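Deseasin MCP-01 (PDB 3VV3) breaks down collagen as a collagenolytic serine protease of the subtilisin family. Local coordinates at residues A[111-116]-A[130-135]; A[124-129]-A[280-285]; A[166-171]-A[275-280]. All coordinates share one frame; numbering follows the deposited sequence.

All three contacts are buried in the subtilisin-like fold, and their centres lie 9 to 10 Å apart. Contacts 1 and 3 each set a helix against the same parallel sheet: helix 105-114 on strand 131-136 in contact 1, helix 269-284 on strand 166-171 in contact 3. Both are closed by aliphatic carbons, although contact 3 adds the amide of Asn-170. Contact 2 uses the same helix as contact 3, further along it, but meets a loop instead of the sheet; what sets it apart is the hydrogen-bonding amide of Asn-127, which reaches both helices, and a bridging water. The loop also tracks helix 105-114, where Thr-112 O faces Val-126 N.

Contact 1. Residues A[111-116]-A[130-135]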
ATOM      1  N   GLY A 111      -1.050  14.412  -7.006  1.00  6.08           N
ATOM      2  CA  GLY A 111      -2.317  15.125  -6.865  1.00  6.83           C
ATOM      3  C   GLY A 111      -2.472  15.812  -5.517  1.00  8.16           C
ATOM      4  O   GLY A 111      -3.087  16.869  -5.407  1.00  6.60           O
ATOM      5  N   THR A 112      -1.903  15.219  -4.476  1.00  5.31           N
ATOM      6  CA  THR A 112      -1.945  15.840  -3.156  1.00  3.87           C
ATOM      7  C   THR A 112      -1.060  17.090  -3.107  1.00  7.73           C
ATOM      8  O   THR A 112      -1.423  18.109  -2.524  1.00  6.63           O
ATOM      9  CB  THR A 112      -1.551  14.821  -2.071  1.00  5.85           C
ATOM     10  OG1 THR A 112      -2.537  13.780  -2.041  1.00  6.19           O
ATOM     11  CG2 THR A 112      -1.445  15.479  -0.679  1.00  6.75           C
ATOM     12  N   ILE A 113       0.100  17.006  -3.742  1.00  4.36           N
ATOM     13  CA  ILE A 113       0.984  18.153  -3.871  1.00  3.90           C
ATOM     14  C   ILE A 113       0.356  19.253  -4.726  1.00  5.22           C
ATOM     15  O   ILE A 113       0.411  20.433  -4.366  1.00  6.27           O
ATOM     16  CB  ILE A 113       2.324  17.732  -4.519  1.00  5.42           C
ATOM     17  CG1 ILE A 113       3.142  16.879  -3.540  1.00  6.58           C
ATOM     18  CG2 ILE A 113       3.128  18.961  -4.965  1.00  7.23           C
ATOM     19  CD1 ILE A 113       4.262  16.109  -4.225  1.00  4.99           C
ATOM     20  N   GLY A 114      -0.246  18.868  -5.848  1.00  6.06           N
ATOM     21  CA  GLY A 114      -0.613  19.855  -6.850  1.00  7.47           C
ATOM     22  C   GLY A 114      -1.632  19.511  -7.926  1.00  8.98           C
ATOM     23  O   GLY A 114      -1.481  19.940  -9.073  1.00 10.06           O
ATOM     24  N   ALA A 115      -2.693  18.781  -7.581  1.00  7.27           N
ATOM     25  CA  ALA A 115      -3.820  18.689  -8.508  1.00  6.78           C
ATOM     26  C   ALA A 115      -4.316  20.111  -8.814  1.00  7.06           C
ATOM     27  O   ALA A 115      -4.407  20.941  -7.918  1.00  8.31           O
ATOM     28  CB  ALA A 115      -4.952  17.840  -7.925  1.00  8.32           C
ATOM     29  N   SER A 116      -4.636  20.380 -10.077  1.00  6.72           N
ATOM     30  CA  SER A 116      -5.048  21.722 -10.499  1.00  9.63           C
ATOM     31  C   SER A 116      -6.238  22.205  -9.683  1.00 10.34           C
ATOM     32  O   SER A 116      -7.215  21.484  -9.520  1.00  9.17           O
ATOM     33  CB  SER A 116      -5.403  21.735 -11.992  1.00 13.54           C
ATOM     34  OG  SER A 116      -4.271  21.460 -12.796  1.00 21.35           O
ATOM     35  N   VAL A 130       1.679  24.732  -9.576  1.00  9.92           N
ATOM     36  CA  VAL A 130       3.023  24.304  -9.208  1.00  8.02           C
ATOM     37  C   VAL A 130       3.534  23.508 -10.401  1.00  7.96           C
ATOM     38  O   VAL A 130       2.756  23.184 -11.297  1.00  9.38           O
ATOM     39  CB  VAL A 130       2.997  23.429  -7.920  1.00  8.25           C
ATOM     40  CG1 VAL A 130       2.300  22.087  -8.189  1.00  9.65           C
ATOM     41  CG2 VAL A 130       4.405  23.220  -7.352  1.00  8.83           C
ATOM     42  N   SER A 131       4.831  23.207 -10.443  1.00  5.35           N
ATOM     43  CA  SER A 131       5.366  22.349 -11.494  1.00  6.08           C
ATOM     44  C   SER A 131       5.888  21.066 -10.871  1.00  6.10           C
ATOM     45  O   SER A 131       6.717  21.108  -9.970  1.00  8.06           O
ATOM     46  CB  SER A 131       6.492  23.042 -12.276  1.00  7.14           C
ATOM     47  OG  SER A 131       5.994  24.143 -13.023  1.00  9.69           O
ATOM     48  N   ILE A 132       5.393  19.935 -11.346  1.00  4.50           N
ATOM     49  CA  ILE A 132       5.792  18.652 -10.796  1.00  3.81           C
ATOM     50  C   ILE A 132       6.614  17.876 -11.812  1.00  4.01           C
ATOM     51  O   ILE A 132       6.134  17.584 -12.907  1.00  5.88           O
ATOM     52  CB  ILE A 132       4.560  17.826 -10.417  1.00  6.19           C
ATOM     53  CG1 ILE A 132       3.803  18.520  -9.286  1.00  7.09           C
ATOM     54  CG2 ILE A 132       4.972  16.413 -10.001  1.00  7.40           C
ATOM     55  CD1 ILE A 132       2.443  17.910  -8.995  1.00 11.04           C
ATOM     56  N   VAL A 133       7.849  17.547 -11.442  1.00  5.79           N
ATOM     57  CA  VAL A 133       8.705  16.698 -12.274  1.00  4.21           C
ATOM     58  C   VAL A 133       8.789  15.301 -11.664  1.00  5.47           C
ATOM     59  O   VAL A 133       8.978  15.148 -10.457  1.00  5.01           O
ATOM     60  CB  VAL A 133      10.134  17.293 -12.454  1.00  6.68           C
ATOM     61  CG1 VAL A 133      10.725  17.737 -11.124  1.00  6.59           C
ATOM     62  CG2 VAL A 133      11.056  16.290 -13.159  1.00  5.59           C
ATOM     63  N   GLY A 134       8.628  14.279 -12.498  1.00  5.37           N
ATOM     64  CA  GLY A 134       8.628  12.921 -11.986  1.00  6.43           C
ATOM     65  C   GLY A 134       9.908  12.179 -12.277  1.00  4.50           C
ATOM     66  O   GLY A 134      10.519  12.367 -13.328  1.00  6.03           O
ATOM     67  N   CYS A 135      10.332  11.351 -11.328  1.00  5.42           N
ATOM     68  CA  CYS A 135      11.320  10.323 -11.619  1.00  5.13           C
ATOM     69  C   CYS A 135      10.755   8.990 -11.148  1.00  6.70           C
ATOM     70  O   CYS A 135      10.478   8.796  -9.958  1.00  5.83           O
ATOM     71  CB  CYS A 135      12.671  10.603 -10.956  1.00  6.19           C
ATOM     72  SG  CYS A 135      13.945   9.387 -11.416  1.00  7.79           S
TER
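In the beta-alpha-beta unit formed by strand 89-91, helix 105-114 and strand 131-136, the final turn of the helix rests on the start of the last strand and the residue before it, through Ile-113 and Gly-114 on one side and Val-130 and Ile-132 on the other. The closest backbone approach is between the CA atoms of Gly-114 and Val-130, 6.2 Å apart, and the interface is made wholly of carbon, with no hydrogen bond crossing it. Ile-132 reaches out with an extended chain (chi2 170°), which carries its CD1 to the helix; this methyl meets Ile-113 CG2 at 4.2 Å and Gly-114 CA at the same distance. Val-130, two residues earlier, sends its CG1 to Gly-114 CA at 3.9 Å. Its chi1 of 68° sets that methyl between the backbone N and the carbonyl carbon. The bare CA of the glycine therefore abuts two methyls from alternate residues, Val-130 and Ile-132, which both point to the helix. A beta carbon built on Gly-114 would point at the strand and fall only 2.5 Å from Val-130 CG1, so the close approach depends on the missing side chain. Just beyond the helix turn, Asn-63 accompanies both segments, donating to Gly-114 O and weakly accepting from Val-130 N. Strand 45-50 is shared by the two sides, with Val-48 touching both Ile-113 and Ile-132 and Val-46 touching Val-130. Helix 269-284 adjoins Ile-113 through Pro-274, whereas Val-133, facing the other side of the strand, packs on helix 146-161.

Contact 2. Residues A[124-129]-A[280-285]; sequences VGVNHD and AALVLS
The irregular loop 124-129 passes the last turns of helix 269-284, coming nearest where the CA atoms of Asn-127 and Leu-282 are 6.1 Å apart; no direct hydrogen bond joins the two backbones. Asn-127 projects its amide onto the helix, with CG anti to its carbonyl carbon (chi1 -58°). Its ND2 sits 3.8 Å from Ala-281 CB and is held by two acceptors beyond this pair of segments, Ile-113 O and Gly-278 O. The OD1 atom of Asn-127 lies 3.5 Å from Leu-282 CD1, and although Leu-282 N is also close, the angle is too poor for a bond. A water instead donates to Asn-127 OD1 at 2.8 Å and, weakly, to Ala-281 O. Alongside, Leu-282 CD2 packs on Val-126 CG1 at 4.2 Å, while Val-126 O accepts from Trp-35 NE1. Further on, Ser-285 OG donates to Leu-282 O at 2.6 Å, in the carbonyl plane on a lone pair. Replacing Asn-127, an alanine here would probably leave Ile-113 O and Gly-278 O without their shared donor and the water with one acceptor fewer. The chemistry thus implies a polar tie inside an apolar setting: one buried amide links carbonyls of two helices with its nitrogen, while its oxygen accepts from one ordered water that also bonds weakly to Ala-281 O.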
ATOM      1  N   VAL A 124      -7.945  18.933  -5.678  1.00  8.71           N
ATOM      2  CA  VAL A 124      -7.033  20.070  -5.698  1.00 10.60           C
ATOM      3  C   VAL A 124      -5.910  19.771  -4.718  1.00  7.34           C
ATOM      4  O   VAL A 124      -6.139  19.184  -3.659  1.00 10.06           O
ATOM      5  CB  VAL A 124      -7.747  21.397  -5.315  1.00  8.83           C
ATOM      6  CG1 VAL A 124      -8.494  21.259  -3.983  1.00  7.70           C
ATOM      7  CG2 VAL A 124      -6.762  22.549  -5.241  1.00  9.88           C
ATOM      8  N   GLY A 125      -4.688  20.146  -5.076  1.00  9.52           N
ATOM      9  CA  GLY A 125      -3.557  19.896  -4.201  1.00  6.55           C
ATOM     10  C   GLY A 125      -3.329  21.021  -3.210  1.00  8.81           C
ATOM     11  O   GLY A 125      -4.047  22.025  -3.212  1.00  9.32           O
ATOM     12  N   VAL A 126      -2.323  20.865  -2.359  1.00  3.83           N
ATOM     13  CA  VAL A 126      -1.955  21.951  -1.458  1.00  5.66           C
ATOM     14  C   VAL A 126      -1.635  23.193  -2.297  1.00  7.85           C
ATOM     15  O   VAL A 126      -1.912  24.323  -1.882  1.00  8.08           O
ATOM     16  CB  VAL A 126      -0.739  21.595  -0.576  1.00  5.91           C
ATOM     17  CG1 VAL A 126      -0.382  22.762   0.345  1.00  7.43           C
ATOM     18  CG2 VAL A 126      -1.014  20.329   0.242  1.00  7.28           C
ATOM     19  N   ASN A 127      -1.045  22.969  -3.469  1.00  7.52           N
ATOM     20  CA  ASN A 127      -0.872  24.015  -4.478  1.00  7.42           C
ATOM     21  C   ASN A 127      -1.923  23.886  -5.564  1.00  9.00           C
ATOM     22  O   ASN A 127      -2.166  22.782  -6.062  1.00  7.78           O
ATOM     23  CB  ASN A 127       0.510  23.919  -5.140  1.00  7.27           C
ATOM     24  CG  ASN A 127       1.641  24.023  -4.144  1.00  7.88           C
ATOM     25  OD1 ASN A 127       2.151  25.107  -3.877  1.00  8.24           O
ATOM     26  ND2 ASN A 127       2.029  22.890  -3.576  1.00  6.19           N
ATOM     27  N   HIS A 128      -2.550  25.004  -5.941  1.00 10.06           N
ATOM     28  CA  HIS A 128      -3.406  25.018  -7.126  1.00  8.66           C
ATOM     29  C   HIS A 128      -2.540  25.044  -8.368  1.00  9.29           C
ATOM     30  O   HIS A 128      -2.905  24.498  -9.408  1.00  8.38           O
ATOM     31  CB  HIS A 128      -4.284  26.267  -7.162  1.00  9.50           C
ATOM     32  CG  HIS A 128      -5.302  26.322  -6.074  1.00 12.31           C
ATOM     33  ND1 HIS A 128      -6.465  27.057  -6.184  1.00 12.19           N
ATOM     34  CD2 HIS A 128      -5.339  25.733  -4.857  1.00 10.52           C
ATOM     35  CE1 HIS A 128      -7.170  26.920  -5.076  1.00 13.29           C
ATOM     36  NE2 HIS A 128      -6.513  26.119  -4.257  1.00 11.03           N
ATOM     37  N   ASP A 129      -1.400  25.717  -8.248  1.00  9.58           N
ATOM     38  CA  ASP A 129      -0.448  25.867  -9.343  1.00 10.51           C
ATOM     39  C   ASP A 129       0.958  25.565  -8.835  1.00  6.87           C
ATOM     40  O   ASP A 129       1.368  26.070  -7.795  1.00  9.41           O
ATOM     41  CB  ASP A 129      -0.502  27.294  -9.891  1.00 12.84           C
ATOM     42  CG  ASP A 129      -1.883  27.664 -10.401  1.00 15.98           C
ATOM     43  OD1 ASP A 129      -2.275  27.168 -11.476  1.00 19.18           O
ATOM     44  OD2 ASP A 129      -2.576  28.438  -9.715  1.00 23.04           O
ATOM     45  N   ALA A 280       5.604  22.779   1.609  1.00  4.24           N
ATOM     46  CA  ALA A 280       6.925  23.362   1.406  1.00  5.08           C
ATOM     47  C   ALA A 280       6.935  24.180   0.123  1.00  5.76           C
ATOM     48  O   ALA A 280       7.439  25.309   0.102  1.00  6.88           O
ATOM     49  CB  ALA A 280       8.010  22.276   1.363  1.00  5.85           C
ATOM     50  N   ALA A 281       6.387  23.611  -0.948  1.00  5.52           N
ATOM     51  CA  ALA A 281       6.318  24.324  -2.226  1.00  5.23           C
ATOM     52  C   ALA A 281       5.483  25.599  -2.109  1.00  7.63           C
ATOM     53  O   ALA A 281       5.835  26.633  -2.684  1.00  5.63           O
ATOM     54  CB  ALA A 281       5.773  23.421  -3.320  1.00  6.13           C
ATOM     55  N   LEU A 282       4.375  25.527  -1.372  1.00  5.83           N
ATOM     56  CA  LEU A 282       3.527  26.707  -1.180  1.00  7.17           C
ATOM     57  C   LEU A 282       4.269  27.812  -0.426  1.00  7.60           C
ATOM     58  O   LEU A 282       4.190  28.993  -0.791  1.00  8.71           O
ATOM     59  CB  LEU A 282       2.215  26.341  -0.460  1.00  6.74           C
ATOM     60  CG  LEU A 282       1.117  27.412  -0.556  1.00  6.74           C
ATOM     61  CD1 LEU A 282       0.809  27.699  -2.023  1.00  7.39           C
ATOM     62  CD2 LEU A 282      -0.147  26.966   0.160  1.00  8.12           C
ATOM     63  N   VAL A 283       5.005  27.429   0.611  1.00  6.67           N
ATOM     64  CA  VAL A 283       5.832  28.372   1.359  1.00  5.83           C
ATOM     65  C   VAL A 283       6.842  29.058   0.428  1.00  9.21           C
ATOM     66  O   VAL A 283       7.047  30.266   0.500  1.00  8.34           O
ATOM     67  CB  VAL A 283       6.581  27.677   2.519  1.00  6.79           C
ATOM     68  CG1 VAL A 283       7.654  28.593   3.091  1.00  6.49           C
ATOM     69  CG2 VAL A 283       5.600  27.236   3.619  1.00  6.12           C
ATOM     70  N   LEU A 284       7.462  28.279  -0.453  1.00  5.86           N
ATOM     71  CA  LEU A 284       8.485  28.824  -1.345  1.00  8.00           C
ATOM     72  C   LEU A 284       7.878  29.721  -2.422  1.00 10.06           C
ATOM     73  O   LEU A 284       8.603  30.419  -3.135  1.00 13.14           O
ATOM     74  CB  LEU A 284       9.296  27.696  -1.978  1.00  6.65           C
ATOM     75  CG  LEU A 284      10.250  26.958  -1.036  1.00  7.29           C
ATOM     76  CD1 LEU A 284      10.789  25.688  -1.712  1.00  7.48           C
ATOM     77  CD2 LEU A 284      11.394  27.870  -0.626  1.00  6.95           C
ATOM     78  N   SER A 285       6.553  29.710  -2.549  1.00  9.07           N
ATOM     79  CA  SER A 285       5.897  30.646  -3.470  1.00  9.06           C
ATOM     80  C   SER A 285       5.722  32.003  -2.793  1.00 12.54           C
ATOM     81  O   SER A 285       5.447  33.009  -3.457  1.00 13.93           O
ATOM     82  CB  SER A 285       4.546  30.112  -3.966  1.00  9.65           C
ATOM     83  OG  SER A 285       3.542  30.249  -2.967  1.00  8.18           O
TER
HETATM   84  O   HOH W   1       3.922  26.786  -5.172  1.00  9.24           O

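Contact 3. Residues A[166-171]-A[275-280]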
ATOM      1  N   LEU A 166      13.959  23.974  -8.280  1.00  6.09           N
ATOM      2  CA  LEU A 166      13.507  22.747  -7.638  1.00  5.96           C
ATOM      3  C   LEU A 166      14.173  22.606  -6.272  1.00  4.85           C
ATOM      4  O   LEU A 166      15.371  22.331  -6.186  1.00  5.71           O
ATOM      5  CB  LEU A 166      13.884  21.570  -8.543  1.00  5.28           C
ATOM      6  CG  LEU A 166      13.384  20.162  -8.220  1.00  7.10           C
ATOM      7  CD1 LEU A 166      13.699  19.273  -9.414  1.00  7.14           C
ATOM      8  CD2 LEU A 166      14.051  19.605  -6.965  1.00  9.38           C
ATOM      9  N   ARG A 167      13.399  22.802  -5.202  1.00  5.21           N
ATOM     10  CA  ARG A 167      13.944  22.766  -3.849  1.00  5.57           C
ATOM     11  C   ARG A 167      13.202  21.822  -2.915  1.00  4.52           C
ATOM     12  O   ARG A 167      13.447  21.829  -1.709  1.00  6.10           O
ATOM     13  CB  ARG A 167      13.977  24.176  -3.241  1.00  5.83           C
ATOM     14  CG  ARG A 167      14.932  25.116  -3.986  1.00  6.35           C
ATOM     15  CD  ARG A 167      15.172  26.380  -3.184  1.00  8.05           C
ATOM     16  NE  ARG A 167      15.646  26.054  -1.844  1.00  6.47           N
ATOM     17  CZ  ARG A 167      15.608  26.889  -0.812  1.00 10.58           C
ATOM     18  NH1 ARG A 167      15.127  28.120  -0.961  1.00  7.76           N
ATOM     19  NH2 ARG A 167      16.046  26.486   0.371  1.00  7.35           N
ATOM     20  N   VAL A 168      12.302  21.013  -3.473  1.00  4.52           N
ATOM     21  CA  VAL A 168      11.530  20.062  -2.668  1.00  3.44           C
ATOM     22  C   VAL A 168      11.438  18.725  -3.380  1.00  3.50           C
ATOM     23  O   VAL A 168      11.090  18.669  -4.562  1.00  4.14           O
ATOM     24  CB  VAL A 168      10.089  20.557  -2.395  1.00  5.30           C
ATOM     25  CG1 VAL A 168       9.330  19.515  -1.554  1.00  3.76           C
ATOM     26  CG2 VAL A 168      10.092  21.921  -1.697  1.00  7.48           C
ATOM     27  N   LEU A 169      11.769  17.653  -2.663  1.00  3.75           N
ATOM     28  CA  LEU A 169      11.594  16.298  -3.172  1.00  3.89           C
ATOM     29  C   LEU A 169      10.617  15.541  -2.293  1.00  3.14           C
ATOM     30  O   LEU A 169      10.717  15.569  -1.059  1.00  6.53           O
ATOM     31  CB  LEU A 169      12.922  15.540  -3.200  1.00  5.00           C
ATOM     32  CG  LEU A 169      13.953  16.091  -4.170  1.00  3.66           C
ATOM     33  CD1 LEU A 169      15.258  15.315  -4.013  1.00  5.39           C
ATOM     34  CD2 LEU A 169      13.405  15.999  -5.594  1.00  7.15           C
ATOM     35  N   ASN A 170       9.675  14.867  -2.939  1.00  3.30           N
ATOM     36  CA  ASN A 170       8.731  14.011  -2.242  1.00  4.56           C
ATOM     37  C   ASN A 170       9.161  12.554  -2.344  1.00  4.69           C
ATOM     38  O   ASN A 170       9.307  12.010  -3.449  1.00  4.53           O
ATOM     39  CB  ASN A 170       7.336  14.180  -2.835  1.00  3.77           C
ATOM     40  CG  ASN A 170       6.299  13.385  -2.085  1.00  4.00           C
ATOM     41  OD1 ASN A 170       6.103  12.192  -2.335  1.00  9.54           O
ATOM     42  ND2 ASN A 170       5.647  14.030  -1.146  1.00  2.15           N
ATOM     43  N   ASN A 171       9.369  11.923  -1.192  1.00  4.54           N
ATOM     44  CA  ASN A 171       9.822  10.539  -1.147  1.00  5.98           C
ATOM     45  C   ASN A 171       8.881   9.660  -0.343  1.00  4.42           C
ATOM     46  O   ASN A 171       9.135   9.374   0.833  1.00  6.46           O
ATOM     47  CB  ASN A 171      11.244  10.476  -0.589  1.00  4.58           C
ATOM     48  CG  ASN A 171      12.204  11.328  -1.389  1.00  6.52           C
ATOM     49  OD1 ASN A 171      12.435  12.503  -1.070  1.00 10.75           O
ATOM     50  ND2 ASN A 171      12.735  10.761  -2.458  1.00  3.58           N
ATOM     51  N   HIS A 275       1.428  16.106   1.536  1.00  4.57           N
ATOM     52  CA  HIS A 275       0.864  17.315   2.140  1.00  4.98           C
ATOM     53  C   HIS A 275       2.007  18.236   2.562  1.00  5.60           C
ATOM     54  O   HIS A 275       1.955  19.457   2.355  1.00  5.11           O
ATOM     55  CB  HIS A 275      -0.035  16.997   3.343  1.00  6.04           C
ATOM     56  CG  HIS A 275      -1.341  16.364   2.969  1.00  4.83           C
ATOM     57  ND1 HIS A 275      -2.487  17.095   2.721  1.00  8.50           N
ATOM     58  CD2 HIS A 275      -1.676  15.065   2.785  1.00  3.03           C
ATOM     59  CE1 HIS A 275      -3.471  16.271   2.407  1.00  4.22           C
ATOM     60  NE2 HIS A 275      -3.004  15.032   2.442  1.00 10.76           N
ATOM     61  N   VAL A 276       3.045  17.637   3.148  1.00  4.18           N
ATOM     62  CA  VAL A 276       4.206  18.399   3.605  1.00  4.89           C
ATOM     63  C   VAL A 276       5.052  18.925   2.439  1.00  7.57           C
ATOM     64  O   VAL A 276       5.457  20.099   2.437  1.00  5.76           O
ATOM     65  CB  VAL A 276       5.083  17.584   4.586  1.00  3.19           C
ATOM     66  CG1 VAL A 276       6.324  18.385   4.980  1.00  4.16           C
ATOM     67  CG2 VAL A 276       4.272  17.207   5.825  1.00  4.88           C
ATOM     68  N   ALA A 277       5.309  18.081   1.444  1.00  4.94           N
ATOM     69  CA  ALA A 277       6.037  18.545   0.267  1.00  4.68           C
ATOM     70  C   ALA A 277       5.255  19.661  -0.422  1.00  5.67           C
ATOM     71  O   ALA A 277       5.826  20.677  -0.844  1.00  6.74           O
ATOM     72  CB  ALA A 277       6.303  17.395  -0.708  1.00  5.52           C
ATOM     73  N   GLY A 278       3.945  19.481  -0.528  1.00  5.13           N
ATOM     74  CA  GLY A 278       3.083  20.512  -1.086  1.00  4.09           C
ATOM     75  C   GLY A 278       3.150  21.793  -0.276  1.00  8.02           C
ATOM     76  O   GLY A 278       3.256  22.887  -0.839  1.00  6.71           O
ATOM     77  N   ALA A 279       3.085  21.670   1.048  1.00  4.56           N
ATOM     78  CA  ALA A 279       3.179  22.847   1.903  1.00  5.86           C
ATOM     79  C   ALA A 279       4.529  23.554   1.738  1.00  6.89           C
ATOM     80  O   ALA A 279       4.589  24.783   1.721  1.00  5.89           O
ATOM     81  CB  ALA A 279       2.926  22.488   3.363  1.00  4.67           C
ATOM     82  N   ALA A 280       5.604  22.779   1.609  1.00  4.24           N
ATOM     83  CA  ALA A 280       6.925  23.362   1.406  1.00  5.08           C
ATOM     84  C   ALA A 280       6.935  24.180   0.123  1.00  5.76           C
ATOM     85  O   ALA A 280       7.439  25.309   0.102  1.00  6.88           O
ATOM     86  CB  ALA A 280       8.010  22.276   1.363  1.00  5.85           C
TER
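The alpha/beta core of the subtilisin fold is joined here at its middle, where helix 269-284 lies on strand 166-171 of the seven-stranded parallel sheet through Val-168, Asn-170, Ala-277 and Ala-280. The segments 166-171 and 275-280 run almost exactly antiparallel, at 171°, and their axes approach to 8.3 Å, a close spacing allowed by the small alanines on the facing side of the helix. Ser-270, His-105 and Asp-50 have the geometry of a charge-relay triad, probably the catalytic one, so the likely nucleophile lies in the first turn of this helix.

The apolar part belongs to Val-168. With CG1 anti to the backbone N (chi1 180°), its two methyls divide between residues about one helical turn apart: Val-168 CG1 meets Ala-277 CB at 3.8 Å, and Val-168 CG2 meets Ala-280 CB at 3.7 Å. The valine thus sits across the helix surface, and CG1 also lies against Ala-277 O.

In its backbone bonding the strand is paired on both flanks: Val-168 and Asn-170 pair with Gly-47 of strand 45-50, and Leu-169 pairs with Leu-195 and Val-197 of strand 195-199. The Leu-169 side chain points away from helix 269-284.

The polar part is Asn-170, whose side chain lies near the putative triad without touching it. Its OD1 is hydrogen-bonded to Ser-172 OG, which helps fix the turn of the amide. The CG atom stands opposite the backbone N (chi1 -176°), bringing the amide to the helix, where Asn-170 ND2 makes a non-bonded contact of 3.5 Å with Ala-277 CB.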